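Local coordinates for Trp Repressor Binding Protein (Bacillus subtilis, PDB 1RLI) that is a putative NAD(P)H-dependent oxidoreductase that probably carries FMN as its cofactor, at residues P57-D60 and D61-S64; L92-D95 and R96-Q99; P107-K110 and Q111-V115; L133-I136 and Q137-E140; H141-F145 and M146-F150. All blocks are in the same frame, centred on the assembly; numbering follows the deposited sequence.

All five contacts are local, formed within a turn, a helix or a helix end of one flavodoxin-like subunit. Interaction 1 lies at the surface and relies on backbone and water; interactions 4 and 5 are buried, share helix 133-146 and rest on apolar side chains. Interactions 2 and 3 are partly buried. Trp-97 of interaction 2 touches Met-113 of interaction 3, and also Ile-142 and Met-146 of interaction 5, joining three helices. Interaction 1 docks on interaction 2 through the amide of Gln-59. Aromatic packing changes from an indole against a phenyl ring in interaction 2 to methionine over phenylalanine in interaction 3 and paired phenylalanines in interaction 5. All but interaction 3 also meet the second subunit.

Interaction 1. Residues P57-D60 and D61-S64; sequences PVQD and DYDS
A type I beta turn from Gln-59 to Tyr-62 leads the chain out of strand 55-57 and into helix 62-70 of this flavodoxin-like fold. Its closing bond runs from Tyr-62 N to Gln-59 O, 3.2 Å long with an angle of 157° at the hydrogen. The two side chains come closest at their roots, Gln-59 CB lying 4.2 Å from Tyr-62 CB, with the amide nitrogen of Gln-59 oblique to the tyrosine ring. Beyond that point both are held elsewhere: the amide of Gln-59 bonds to Arg-96 and to the carbonyl of Leu-92, and the hydroxyl of Tyr-62 pairs with Thr-100 while its ring meets Phe-93. The turn is thus fastened to helix 88-95 and the helix that follows it. Asp-61 holds the N-cap position without making a capping bond. With chi1 at 68°, its CG is wedged between backbone N and carbonyl carbon, and the carboxylate is directed back along the turn. There water 1 lies 2.8 Å from Asp-61 OD1 and 2.9 Å from Val-58 O, between the residue before the turn and the carboxylate within it. A second water serves the first turn of the helix: water 2 donates to Asp-60 O at 2.8 Å and accepts from Asp-63 N at 2.9 Å.

Interaction 2. Residues L92-D95 and R96-Q99; sequences LFID and RWSQ
The indole of Trp-97 has the backbone of Ile-94 over one face and the ring of Phe-93 at its edge. Ile-94 CA stands 4.0 Å from the centroid of the five-membered ring of Trp-97, only 2° off the normal, in a CH-pi contact. Farther along the indole, Ile-94 CG1 comes within 4.2 Å of Trp-97 CZ2. Phe-93 and Trp-97 form an offset edge-to-face pair, with the edge of the indole turned to the phenyl face, the planes at 77° and Trp-97 NE1 3.5 Å from Phe-93 CE2. Phe-93 carries its ring there with CG anti to the backbone N, chi1 177°. Beneath these rings one helix gives way to the next. Arg-96 N bonds to Leu-92 O at 3.2 Å and only weakly to Phe-93 O. The following bonds are wound more tightly, spanning three residues: Trp-97 N to Ile-94 O at 2.9 Å and Ser-98 N to Asp-95 O at 3.1 Å. Ile-142 and Met-146 of helix 133-146 also pack on Trp-97. The polar ends go elsewhere, Asp-95 to a salt bridge with Lys-91 and Ser-98 OG to Trp-83 of the second subunit. The chemistry suggests a favourable electrostatic match: the electropositive edge of the indole would probably be turned to the electron-rich face of Phe-93 in a largely apolar setting.

Interaction 3. Residues P107-K110 and Q111-V115; sequences PDFK and QQMSV
Met-113 leads with a carbon rather than its sulfur when it lies over the ring of Phe-109, one helical turn earlier. Met-113 CG sits 3.8 Å from the ring centroid of Phe-109, 19° off the normal, a CH-pi contact displaced toward the ring's rim. Its nearest ring atom is Phe-109 CE1, 3.6 Å from Met-113 CG. The sulfur makes a more oblique Met-aromatic contact, with Met-113 SD 4.6 Å from the same centroid. Bends at chi2 (-67°) and chi3 (-88°) bring the sulfur and methyl beside the rim of the ring instead of extending them away. Helix 109-114 holds the pair in step: Met-113 N donates to Phe-109 O at 2.9 Å, and Gln-112 N donates to Asp-108 O at 2.8 Å. Ser-114 N continues the pattern with Lys-110 O at 3.0 Å. At the end of the helix, Ser-114 OG returns to the backbone, donating to Gln-111 O over a short 2.6 Å. Ile-66 and Leu-70 of helix 62-70 and Met-146 of helix 133-146 also pack on the phenyl ring. Replacing Phe-109 by an alanine would probably open a gap beside these residues and let the thioether of Met-113 turn. The Phe-109 and Met-113 contact thus rests on dispersion and a polarisable sulfur, while the serine hydroxyl is bonded to its own helix.

Interaction 4. Residues L133-I136 and Q137-E140; sequences LPLI and QQFE
Leu-135 and Phe-139 lie side by side on consecutive turns of helix 133-146, pointing the same way. The branch doing the touching is Leu-135 CD1, which presses to 3.4 Å from Phe-139 CE2; Leu-135 CG follows at 3.7 Å from the same ring atom. The leucine reaches forward because its CG is anti to the backbone N (chi1 169°), whereas the phenylalanine has its CG anti to the carbonyl carbon (chi1 -86°), so the CD2-CE2 side of the ring comes back along the helix. The ring also skirts the backbone, with Phe-139 CD2 3.4 Å from Leu-135 O, while Ile-136 CA lies near the ring plane at its edge. The same leucine methyl also meets a polar atom, Gln-138 OE1, 3.6 Å from Leu-135 CD1; Gln-138 NE2 donates to the carbonyl of Phe-84 of the second subunit. Regular helical bonds fix this spacing, among them Phe-139 N to Leu-135 O at 2.9 Å and Gln-138 N to Pro-134 O at 2.8 Å. An alanine at Leu-135 would remove both methyl branches and is likely to open a gap beside the CE2 side of Phe-139. Along another side of the helix, Gln-137 packs on its own copies in the other three subunits. Around the leucine-phenylalanine pair, Phe-139 meets Leu-90 and Ile-94 of helix 88-95, Val-120 of strand 117-124 and Phe-150 of strand 149-157.

Interaction 5. Residues H141-F145 and M146-F150; sequences HIFHF and MGMSF
Two different first torsions bring Phe-143 and Phe-150 together: Phe-143 has its CG anti to the carbonyl carbon (chi1 -59°), Phe-150 anti to the backbone N (chi1 -168°). Between them the chain leaves helix 133-146 through a Schellman motif and enters strand 149-157, closing the beta-alpha-beta crossover that began with strand 117-124. The rings meet edge-to-face, their planes at 72° and the edge of Phe-143 directed at the face of Phe-150. Phe-143 CD2 makes the approach, 3.6 Å from Phe-150 CG, toward the rim of that face. In the motif itself, Gly-147 has positive phi, a backbone shape that glycine adopts readily. Met-148 N bonds to Phe-143 O at 2.9 Å, and Gly-147 N makes a weak bond to His-144 O at 3.1 Å; together they turn the chain back over the last helical turn. Just before it, Met-146 N donates to Ile-142 O at 3.2 Å. The reversal also sets Met-148 against the ring of Phe-143, its thioether bent at chi3 in an oblique Met-aromatic contact. Ala-118 and Val-120 of strand 117-124 and the ring of Phe-77 further enclose Phe-143. On the outer flank, Phe-145 meets Trp-83 of the second subunit nearly at right angles. The edge of the Phe-145 ring takes a second methionine, Met-146 SD lying 4.0 Å from Phe-145 CD2, while on the inner side Met-148 CE lies 4.0 Å from Phe-143 CD1.

Interaction 1. Residues P57-D60 and D61-S64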
# COMPACT_ATOMS: atom_id res chain seq x y z
N PRO D 57 -16.42 18.06 -13.50
CA PRO D 57 -17.26 16.94 -13.94
C PRO D 57 -18.72 17.34 -14.08
O PRO D 57 -19.23 18.19 -13.32
CB PRO D 57 -17.07 15.90 -12.83
CG PRO D 57 -15.67 16.20 -12.31
CD PRO D 57 -15.67 17.71 -12.28
N VAL D 58 -19.39 16.72 -15.04
CA VAL D 58 -20.81 16.96 -15.30
C VAL D 58 -21.50 15.63 -15.04
O VAL D 58 -21.14 14.62 -15.66
CB VAL D 58 -21.05 17.36 -16.78
CG1 VAL D 58 -22.55 17.53 -17.04
CG2 VAL D 58 -20.29 18.64 -17.09
N GLN D 59 -22.48 15.63 -14.15
CA GLN D 59 -23.17 14.39 -13.81
C GLN D 59 -24.66 14.42 -14.09
O GLN D 59 -25.44 13.75 -13.42
CB GLN D 59 -22.93 14.05 -12.33
CG GLN D 59 -21.47 13.83 -11.96
CD GLN D 59 -21.36 13.24 -10.57
OE1 GLN D 59 -22.09 13.62 -9.68
NE2 GLN D 59 -20.42 12.31 -10.39
N ASP D 60 -25.07 15.19 -15.09
CA ASP D 60 -26.48 15.27 -15.43
C ASP D 60 -27.01 13.91 -15.85
O ASP D 60 -28.19 13.60 -15.63
CB ASP D 60 -26.70 16.28 -16.56
CG ASP D 60 -26.42 17.71 -16.13
OD1 ASP D 60 -25.31 17.98 -15.62
OD2 ASP D 60 -27.30 18.58 -16.32
N ASP D 61 -26.15 13.08 -16.44
CA ASP D 61 -26.58 11.77 -16.91
C ASP D 61 -26.18 10.61 -16.00
O ASP D 61 -26.13 9.45 -16.43
CB ASP D 61 -26.07 11.54 -18.34
CG ASP D 61 -24.55 11.40 -18.42
OD1 ASP D 61 -23.83 12.00 -17.59
OD2 ASP D 61 -24.09 10.68 -19.33
N TYR D 62 -25.93 10.91 -14.73
CA TYR D 62 -25.53 9.89 -13.75
C TYR D 62 -26.51 8.73 -13.63
O TYR D 62 -26.09 7.57 -13.64
CB TYR D 62 -25.28 10.55 -12.38
CG TYR D 62 -24.89 9.58 -11.28
CD1 TYR D 62 -23.57 9.18 -11.11
CD2 TYR D 62 -25.85 9.06 -10.42
CE1 TYR D 62 -23.20 8.29 -10.09
CE2 TYR D 62 -25.49 8.16 -9.40
CZ TYR D 62 -24.17 7.79 -9.24
OH TYR D 62 -23.81 6.90 -8.24
N ASP D 63 -27.81 9.00 -13.50
CA ASP D 63 -28.80 7.92 -13.39
C ASP D 63 -28.79 7.01 -14.62
O ASP D 63 -28.93 5.80 -14.49
CB ASP D 63 -30.23 8.46 -13.19
CG ASP D 63 -30.40 9.17 -11.86
OD1 ASP D 63 -29.65 8.86 -10.90
OD2 ASP D 63 -31.31 10.03 -11.77
N SER D 64 -28.64 7.59 -15.81
CA SER D 64 -28.59 6.80 -17.04
C SER D 64 -27.36 5.89 -17.03
O SER D 64 -27.40 4.76 -17.54
CB SER D 64 -28.53 7.71 -18.27
OG SER D 64 -29.80 8.28 -18.51
O HOH W 1 -21.17 11.95 -16.85
O HOH W 2 -29.00 11.61 -13.76

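Interaction 2. Residues L92-D95 and R96-Q99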
# COMPACT_ATOMS: atom_id res chain seq x y z
N LEU D 92 -15.65 11.63 -8.49
CA LEU D 92 -16.99 12.12 -8.16
C LEU D 92 -18.05 11.08 -8.49
O LEU D 92 -19.09 10.99 -7.80
CB LEU D 92 -17.28 13.45 -8.89
CG LEU D 92 -16.89 14.72 -8.11
CD1 LEU D 92 -15.39 14.68 -7.74
CD2 LEU D 92 -17.23 15.95 -8.95
N PHE D 93 -17.80 10.27 -9.52
CA PHE D 93 -18.74 9.21 -9.91
C PHE D 93 -18.82 8.14 -8.81
O PHE D 93 -19.90 7.80 -8.32
CB PHE D 93 -18.27 8.55 -11.21
CG PHE D 93 -19.14 7.40 -11.64
CD1 PHE D 93 -20.42 7.62 -12.15
CD2 PHE D 93 -18.68 6.09 -11.52
CE1 PHE D 93 -21.24 6.54 -12.53
CE2 PHE D 93 -19.48 5.00 -11.90
CZ PHE D 93 -20.77 5.24 -12.41
N ILE D 94 -17.66 7.62 -8.40
CA ILE D 94 -17.66 6.62 -7.34
C ILE D 94 -18.18 7.19 -6.01
O ILE D 94 -18.93 6.52 -5.30
CB ILE D 94 -16.22 6.00 -7.20
CG1 ILE D 94 -15.92 5.17 -8.46
CG2 ILE D 94 -16.11 5.11 -5.95
CD1 ILE D 94 -14.46 4.66 -8.57
N ASP D 95 -17.81 8.43 -5.67
CA ASP D 95 -18.28 9.01 -4.41
C ASP D 95 -19.82 9.03 -4.36
O ASP D 95 -20.41 8.87 -3.29
CB ASP D 95 -17.80 10.46 -4.21
CG ASP D 95 -16.34 10.56 -3.74
OD1 ASP D 95 -15.70 9.54 -3.43
OD2 ASP D 95 -15.85 11.71 -3.68
N ARG D 96 -20.45 9.24 -5.51
CA ARG D 96 -21.92 9.28 -5.58
C ARG D 96 -22.56 7.91 -5.34
O ARG D 96 -23.77 7.81 -5.14
CB ARG D 96 -22.38 9.90 -6.92
CG ARG D 96 -23.87 10.27 -6.97
CD ARG D 96 -24.10 11.31 -8.08
NE ARG D 96 -25.51 11.57 -8.35
CZ ARG D 96 -25.93 12.55 -9.15
NH1 ARG D 96 -25.03 13.34 -9.73
NH2 ARG D 96 -27.23 12.71 -9.38
N TRP D 97 -21.77 6.83 -5.34
CA TRP D 97 -22.36 5.53 -5.03
C TRP D 97 -22.94 5.61 -3.61
O TRP D 97 -23.84 4.86 -3.26
CB TRP D 97 -21.31 4.41 -5.08
CG TRP D 97 -20.89 4.05 -6.48
CD1 TRP D 97 -21.31 4.62 -7.65
CD2 TRP D 97 -19.91 3.07 -6.85
NE1 TRP D 97 -20.65 4.06 -8.72
CE2 TRP D 97 -19.78 3.11 -8.25
CE3 TRP D 97 -19.12 2.17 -6.12
CZ2 TRP D 97 -18.89 2.29 -8.95
CZ3 TRP D 97 -18.23 1.34 -6.81
CH2 TRP D 97 -18.12 1.41 -8.22
N SER D 98 -22.42 6.52 -2.79
CA SER D 98 -22.96 6.66 -1.44
C SER D 98 -24.44 7.06 -1.53
O SER D 98 -25.25 6.61 -0.72
CB SER D 98 -22.19 7.72 -0.64
OG SER D 98 -20.94 7.17 -0.22
N GLN D 99 -24.75 7.90 -2.50
CA GLN D 99 -26.13 8.35 -2.71
C GLN D 99 -26.97 7.22 -3.29
O GLN D 99 -28.10 6.99 -2.86
CB GLN D 99 -26.17 9.53 -3.70
CG GLN D 99 -25.89 10.88 -3.08
CD GLN D 99 -25.79 12.00 -4.13
OE1 GLN D 99 -26.64 12.12 -5.05
NE2 GLN D 99 -24.76 12.82 -4.00

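Interaction 3. Residues P107-K110 and Q111-V115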
# COMPACT_ATOMS: atom_id res chain seq x y z
N PRO D 107 -33.27 0.15 -5.59
CA PRO D 107 -33.39 -0.60 -4.34
C PRO D 107 -32.48 -1.79 -4.11
O PRO D 107 -32.24 -2.16 -2.96
CB PRO D 107 -34.88 -0.99 -4.32
CG PRO D 107 -35.18 -1.18 -5.75
CD PRO D 107 -34.52 0.03 -6.38
N ASP D 108 -31.97 -2.38 -5.18
CA ASP D 108 -31.10 -3.55 -5.04
C ASP D 108 -29.66 -3.29 -5.48
O ASP D 108 -28.91 -4.23 -5.75
CB ASP D 108 -31.67 -4.69 -5.87
CG ASP D 108 -33.11 -4.98 -5.54
OD1 ASP D 108 -33.38 -5.28 -4.36
OD2 ASP D 108 -33.96 -4.90 -6.45
N PHE D 109 -29.28 -2.02 -5.52
CA PHE D 109 -27.95 -1.60 -5.95
C PHE D 109 -26.79 -2.36 -5.31
O PHE D 109 -25.94 -2.90 -6.00
CB PHE D 109 -27.78 -0.09 -5.70
CG PHE D 109 -26.50 0.49 -6.25
CD1 PHE D 109 -26.25 0.50 -7.63
CD2 PHE D 109 -25.54 1.03 -5.39
CE1 PHE D 109 -25.08 1.04 -8.14
CE2 PHE D 109 -24.35 1.57 -5.90
CZ PHE D 109 -24.13 1.58 -7.28
N LYS D 110 -26.76 -2.40 -3.98
CA LYS D 110 -25.67 -3.10 -3.30
C LYS D 110 -25.59 -4.55 -3.76
O LYS D 110 -24.53 -5.02 -4.15
CB LYS D 110 -25.87 -3.05 -1.78
CG LYS D 110 -24.62 -3.44 -1.00
CD LYS D 110 -24.79 -3.27 0.51
CE LYS D 110 -25.63 -4.39 1.12
NZ LYS D 110 -25.63 -4.30 2.60
N GLN D 111 -26.71 -5.27 -3.69
CA GLN D 111 -26.72 -6.68 -4.10
C GLN D 111 -26.32 -6.85 -5.56
O GLN D 111 -25.49 -7.71 -5.88
CB GLN D 111 -28.11 -7.28 -3.87
CG GLN D 111 -28.16 -8.82 -3.85
CD GLN D 111 -27.77 -9.45 -5.16
OE1 GLN D 111 -28.33 -9.12 -6.22
NE2 GLN D 111 -26.82 -10.37 -5.11
N GLN D 112 -26.89 -6.03 -6.44
CA GLN D 112 -26.57 -6.10 -7.86
C GLN D 112 -25.08 -5.87 -8.12
O GLN D 112 -24.46 -6.56 -8.94
CB GLN D 112 -27.38 -5.07 -8.65
CG GLN D 112 -28.86 -5.40 -8.82
CD GLN D 112 -29.62 -4.22 -9.39
OE1 GLN D 112 -29.69 -3.16 -8.77
NE2 GLN D 112 -30.19 -4.40 -10.58
N MET D 113 -24.49 -4.88 -7.46
CA MET D 113 -23.07 -4.62 -7.68
C MET D 113 -22.21 -5.77 -7.12
O MET D 113 -21.16 -6.09 -7.69
CB MET D 113 -22.64 -3.30 -7.01
CG MET D 113 -23.25 -2.05 -7.65
SD MET D 113 -22.68 -1.71 -9.34
CE MET D 113 -21.19 -0.73 -9.01
N SER D 114 -22.66 -6.38 -6.03
CA SER D 114 -21.91 -7.46 -5.38
C SER D 114 -21.61 -8.69 -6.22
O SER D 114 -20.71 -9.45 -5.87
CB SER D 114 -22.60 -7.89 -4.07
OG SER D 114 -23.72 -8.74 -4.34
N VAL D 115 -22.36 -8.92 -7.30
CA VAL D 115 -22.08 -10.09 -8.13
C VAL D 115 -21.29 -9.72 -9.39
O VAL D 115 -21.05 -10.56 -10.25
CB VAL D 115 -23.39 -10.86 -8.55
CG1 VAL D 115 -24.10 -11.37 -7.30
CG2 VAL D 115 -24.30 -9.98 -9.38

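Interaction 4. Residues L133-I136 and Q137-E140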
# COMPACT_ATOMS: atom_id res chain seq x y z
N LEU D 133 0.59 2.18 -7.32
CA LEU D 133 0.11 1.07 -6.47
C LEU D 133 -0.88 1.52 -5.39
O LEU D 133 -1.84 0.81 -5.12
CB LEU D 133 1.29 0.29 -5.88
CG LEU D 133 2.18 -0.37 -6.96
CD1 LEU D 133 3.27 -1.21 -6.32
CD2 LEU D 133 1.32 -1.23 -7.88
N PRO D 134 -0.65 2.68 -4.74
CA PRO D 134 -1.64 3.07 -3.72
C PRO D 134 -3.03 3.17 -4.35
O PRO D 134 -4.03 2.81 -3.73
CB PRO D 134 -1.13 4.42 -3.25
CG PRO D 134 0.36 4.21 -3.27
CD PRO D 134 0.57 3.50 -4.62
N LEU D 135 -3.09 3.68 -5.58
CA LEU D 135 -4.40 3.81 -6.24
C LEU D 135 -5.03 2.42 -6.46
O LEU D 135 -6.23 2.22 -6.27
CB LEU D 135 -4.26 4.54 -7.60
CG LEU D 135 -5.51 4.49 -8.50
CD1 LEU D 135 -6.74 5.11 -7.78
CD2 LEU D 135 -5.20 5.28 -9.81
N ILE D 136 -4.24 1.46 -6.89
CA ILE D 136 -4.78 0.12 -7.10
C ILE D 136 -5.27 -0.43 -5.76
O ILE D 136 -6.30 -1.07 -5.70
CB ILE D 136 -3.71 -0.82 -7.72
CG1 ILE D 136 -3.30 -0.29 -9.10
CG2 ILE D 136 -4.26 -2.25 -7.87
CD1 ILE D 136 -4.49 -0.16 -10.09
N GLN D 137 -4.54 -0.16 -4.67
CA GLN D 137 -4.98 -0.65 -3.36
C GLN D 137 -6.24 0.08 -2.89
O GLN D 137 -7.06 -0.49 -2.17
CB GLN D 137 -3.85 -0.50 -2.34
CG GLN D 137 -2.64 -1.35 -2.68
CD GLN D 137 -1.50 -1.15 -1.70
OE1 GLN D 137 -0.88 -0.09 -1.66
NE2 GLN D 137 -1.23 -2.17 -0.90
N GLN D 138 -6.40 1.32 -3.33
CA GLN D 138 -7.59 2.07 -2.99
C GLN D 138 -8.75 1.39 -3.73
O GLN D 138 -9.80 1.14 -3.13
CB GLN D 138 -7.42 3.52 -3.46
CG GLN D 138 -8.50 4.49 -3.03
CD GLN D 138 -8.10 5.91 -3.41
OE1 GLN D 138 -8.05 6.25 -4.59
NE2 GLN D 138 -7.77 6.74 -2.41
N PHE D 139 -8.55 1.06 -5.00
CA PHE D 139 -9.63 0.38 -5.77
C PHE D 139 -9.97 -0.94 -5.10
O PHE D 139 -11.14 -1.33 -5.04
CB PHE D 139 -9.21 0.13 -7.22
CG PHE D 139 -9.47 1.29 -8.14
CD1 PHE D 139 -10.77 1.74 -8.36
CD2 PHE D 139 -8.41 1.92 -8.81
CE1 PHE D 139 -11.04 2.81 -9.23
CE2 PHE D 139 -8.67 3.01 -9.69
CZ PHE D 139 -9.98 3.45 -9.90
N GLU D 140 -8.95 -1.63 -4.58
CA GLU D 140 -9.15 -2.91 -3.89
C GLU D 140 -10.15 -2.70 -2.74
O GLU D 140 -11.08 -3.50 -2.58
CB GLU D 140 -7.81 -3.43 -3.35
CG GLU D 140 -7.88 -4.69 -2.45
CD GLU D 140 -6.52 -5.11 -1.87
OE1 GLU D 140 -5.60 -4.26 -1.76
OE2 GLU D 140 -6.38 -6.29 -1.48

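Interaction 5. Residues H141-F145 and M146-F150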
# COMPACT_ATOMS: atom_id res chain seq x y z
N HIS D 141 -9.95 -1.66 -1.93
CA HIS D 141 -10.86 -1.41 -0.80
C HIS D 141 -12.25 -1.04 -1.29
O HIS D 141 -13.25 -1.46 -0.72
CB HIS D 141 -10.35 -0.28 0.11
CG HIS D 141 -9.13 -0.66 0.92
ND1 HIS D 141 -9.03 -1.84 1.62
CD2 HIS D 141 -7.98 0.01 1.14
CE1 HIS D 141 -7.87 -1.88 2.25
NE2 HIS D 141 -7.21 -0.77 1.97
N ILE D 142 -12.32 -0.22 -2.34
CA ILE D 142 -13.62 0.18 -2.90
C ILE D 142 -14.40 -1.06 -3.36
O ILE D 142 -15.57 -1.26 -2.97
CB ILE D 142 -13.41 1.13 -4.11
CG1 ILE D 142 -12.84 2.46 -3.61
CG2 ILE D 142 -14.73 1.33 -4.88
CD1 ILE D 142 -12.41 3.41 -4.76
N PHE D 143 -13.78 -1.90 -4.18
CA PHE D 143 -14.49 -3.07 -4.66
C PHE D 143 -14.86 -4.04 -3.54
O PHE D 143 -15.99 -4.57 -3.52
CB PHE D 143 -13.67 -3.79 -5.75
CG PHE D 143 -13.38 -2.92 -6.94
CD1 PHE D 143 -14.33 -2.03 -7.43
CD2 PHE D 143 -12.15 -2.99 -7.59
CE1 PHE D 143 -14.08 -1.22 -8.52
CE2 PHE D 143 -11.88 -2.17 -8.70
CZ PHE D 143 -12.84 -1.29 -9.17
N HIS D 144 -13.95 -4.25 -2.59
CA HIS D 144 -14.22 -5.15 -1.49
C HIS D 144 -15.41 -4.66 -0.68
O HIS D 144 -16.20 -5.46 -0.18
CB HIS D 144 -13.03 -5.25 -0.55
CG HIS D 144 -13.27 -6.14 0.62
ND1 HIS D 144 -13.25 -7.52 0.52
CD2 HIS D 144 -13.60 -5.87 1.91
CE1 HIS D 144 -13.54 -8.05 1.69
NE2 HIS D 144 -13.76 -7.07 2.55
N PHE D 145 -15.54 -3.35 -0.54
CA PHE D 145 -16.65 -2.79 0.22
C PHE D 145 -17.98 -3.13 -0.47
O PHE D 145 -18.99 -3.41 0.19
CB PHE D 145 -16.47 -1.27 0.33
CG PHE D 145 -17.62 -0.56 1.02
CD1 PHE D 145 -17.64 -0.45 2.41
CD2 PHE D 145 -18.69 -0.08 0.28
CE1 PHE D 145 -18.75 0.15 3.06
CE2 PHE D 145 -19.80 0.52 0.92
CZ PHE D 145 -19.82 0.63 2.31
N MET D 146 -17.96 -3.11 -1.80
CA MET D 146 -19.14 -3.39 -2.61
C MET D 146 -19.31 -4.89 -2.85
O MET D 146 -20.29 -5.31 -3.43
CB MET D 146 -19.04 -2.67 -3.96
CG MET D 146 -19.05 -1.15 -3.90
SD MET D 146 -20.56 -0.42 -3.19
CE MET D 146 -21.78 -0.71 -4.52
N GLY D 147 -18.34 -5.68 -2.39
CA GLY D 147 -18.42 -7.13 -2.58
C GLY D 147 -18.07 -7.56 -3.98
O GLY D 147 -18.25 -8.72 -4.36
N MET D 148 -17.57 -6.62 -4.77
CA MET D 148 -17.19 -6.87 -6.15
C MET D 148 -15.82 -7.54 -6.23
O MET D 148 -14.90 -7.15 -5.53
CB MET D 148 -17.14 -5.54 -6.89
CG MET D 148 -18.46 -4.76 -6.80
SD MET D 148 -18.30 -3.02 -7.25
CE MET D 148 -17.81 -3.23 -9.02
N SER D 149 -15.69 -8.55 -7.08
CA SER D 149 -14.42 -9.24 -7.25
C SER D 149 -13.49 -8.40 -8.14
O SER D 149 -13.83 -8.07 -9.26
CB SER D 149 -14.63 -10.61 -7.88
OG SER D 149 -15.46 -11.41 -7.05
N PHE D 150 -12.31 -8.10 -7.61
CA PHE D 150 -11.31 -7.30 -8.33
C PHE D 150 -10.47 -8.33 -9.04
O PHE D 150 -9.55 -8.90 -8.44
CB PHE D 150 -10.47 -6.51 -7.31
CG PHE D 150 -9.60 -5.44 -7.91
CD1 PHE D 150 -9.63 -5.17 -9.28
CD2 PHE D 150 -8.76 -4.70 -7.10
CE1 PHE D 150 -8.81 -4.15 -9.83
CE2 PHE D 150 -7.95 -3.69 -7.63
CZ PHE D 150 -7.97 -3.41 -8.99